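Local coordinates for protein alanine dehydrogenase/pyridine nucleotide transhydrogenase (Mycobacterium smegmatis str. MC2 155, PDB 3P2Y) that probably takes part, as the alpha 1 subunit, in the proton-pumping transfer of hydride between NADH and NADP, and belongs to the alanine dehydrogenase/transhydrogenase family, at residues Thr348-Leu351 and Asp352-Leu355. Numbering follows the deposited sequence.
With CA (calcium ion), chain D.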
loop_
_atom_site.group_PDB
_atom_site.type_symbol
_atom_site.label_atom_id
_atom_site.label_comp_id
_atom_site.label_asym_id
_atom_site.label_seq_id
_atom_site.Cartn_x
_atom_site.Cartn_y
_atom_site.Cartn_z
ATOM N N THR A 348 4.593 -27.622 -10.126
ATOM C CA THR A 348 5.659 -28.520 -10.617
ATOM C C THR A 348 6.003 -29.624 -9.626
ATOM O O THR A 348 6.434 -30.715 -10.029
ATOM C CB THR A 348 6.913 -27.778 -11.103
ATOM O OG1 THR A 348 7.427 -26.965 -10.046
ATOM C CG2 THR A 348 6.550 -26.885 -12.286
ATOM N N ALA A 349 5.783 -29.366 -8.331
ATOM C CA ALA A 349 6.007 -30.415 -7.342
ATOM C C ALA A 349 4.983 -31.541 -7.579
ATOM O O ALA A 349 5.329 -32.728 -7.461
ATOM C CB ALA A 349 5.941 -29.837 -5.887
ATOM N N LEU A 350 3.734 -31.185 -7.879
ATOM C CA LEU A 350 2.722 -32.202 -8.183
ATOM C C LEU A 350 3.067 -32.879 -9.501
ATOM O O LEU A 350 2.984 -34.104 -9.624
ATOM C CB LEU A 350 1.321 -31.594 -8.288
ATOM C CG LEU A 350 0.219 -32.557 -8.781
ATOM C CD1 LEU A 350 0.049 -33.697 -7.759
ATOM C CD2 LEU A 350 -1.113 -31.835 -9.016
ATOM N N LEU A 351 3.439 -32.081 -10.492
ATOM C CA LEU A 351 3.746 -32.623 -11.809
ATOM C C LEU A 351 4.862 -33.677 -11.707
ATOM O O LEU A 351 4.804 -34.729 -12.387
ATOM C CB LEU A 351 4.156 -31.486 -12.754
ATOM C CG LEU A 351 4.668 -31.908 -14.143
ATOM C CD1 LEU A 351 3.576 -32.689 -14.910
ATOM C CD2 LEU A 351 5.153 -30.660 -14.937
ATOM N N ASP A 352 5.849 -33.428 -10.846
ATOM C CA ASP A 352 6.971 -34.362 -10.678
ATOM C C ASP A 352 6.493 -35.732 -10.197
ATOM O O ASP A 352 7.142 -36.751 -10.503
ATOM C CB ASP A 352 8.048 -33.824 -9.710
ATOM C CG ASP A 352 8.900 -32.698 -10.317
ATOM O OD1 ASP A 352 8.870 -32.467 -11.548
ATOM O OD2 ASP A 352 9.606 -32.031 -9.538
ATOM N N LEU A 353 5.387 -35.772 -9.443
ATOM C CA LEU A 353 4.782 -37.056 -9.061
ATOM C C LEU A 353 4.250 -37.783 -10.265
ATOM O O LEU A 353 4.332 -39.025 -10.336
ATOM C CB LEU A 353 3.614 -36.887 -8.082
ATOM C CG LEU A 353 3.879 -36.396 -6.669
ATOM C CD1 LEU A 353 2.607 -36.574 -5.841
ATOM C CD2 LEU A 353 5.046 -37.153 -6.020
ATOM N N LEU A 354 3.679 -37.021 -11.196
ATOM C CA LEU A 354 2.990 -37.586 -12.350
ATOM C C LEU A 354 3.934 -38.011 -13.456
ATOM O O LEU A 354 3.546 -38.802 -14.321
ATOM C CB LEU A 354 1.991 -36.596 -12.917
ATOM C CG LEU A 354 1.047 -35.932 -11.917
ATOM C CD1 LEU A 354 0.202 -34.957 -12.672
ATOM C CD2 LEU A 354 0.160 -36.942 -11.160
ATOM N N LEU A 355 5.150 -37.478 -13.454
ATOM C CA LEU A 355 6.098 -37.795 -14.524
ATOM C C LEU A 355 6.980 -38.977 -14.143
ATOM O O LEU A 355 7.407 -39.097 -13.009
ATOM C CB LEU A 355 6.985 -36.583 -14.854
ATOM C CG LEU A 355 6.308 -35.326 -15.393
ATOM C CD1 LEU A 355 7.324 -34.182 -15.451
ATOM C CD2 LEU A 355 5.653 -35.559 -16.756
HETATM CA CA CA D . 8.643 -38.458 -10.971
HETATM O O HOH W 1 7.160 -39.932 -9.818
HETATM O O HOH W 2 9.717 -36.895 -12.227
#
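The last turns of helix 336-354 end at a calcium site, and residues 348-351 and 352-355 meet along this C-terminal end. Asp-352 N donates to Thr-348 O at 2.9 Å, a regular i to i+4 helix bond. Further on the bonds weaken and become shared. Leu-350 O takes weak bonds from both Leu-353 N (2.9 Å) and Leu-354 N. Leu-351 O does the same with Leu-354 N and Leu-355 N. Leu-355 is the first residue to leave helical angles, at psi 140°. The calcium ion is held by two backbone carbonyls, Asp-352 O at 2.3 Å and Leu-355 O at 2.5 Å, and by two waters. One of these waters also donates to Leu-353 O at 3.0 Å. The metal thus gathers carbonyl oxygens at the negative end of the helix dipole, a setting that should favour a cation. The Asp-352 carboxylate is not a ligand of this ion. Its CG stands beside the backbone N (chi1 -74°), which brings the carboxylate back near Thr-348 O, and OD1 forms a salt bridge with Arg-51. Where the chain leaves the helix, Leu-355 crosses Leu-351 at a slant. Leu-351 CG lies 3.7 Å from Leu-355 CD1, and Leu-351 CD1 lies 3.8 Å from Leu-355 CG. Leu-350 CD1 meets Leu-353 CD1 more loosely, at 4.3 Å. Leu-350 and Leu-354 face Ile-109 of strand 107-110 and Phe-132 of strand 130-133, at one edge of the six-stranded parallel sheet. Helix 367-372 packs against Leu-350, Leu-353 and Leu-354 through Ile-368 and Val-369.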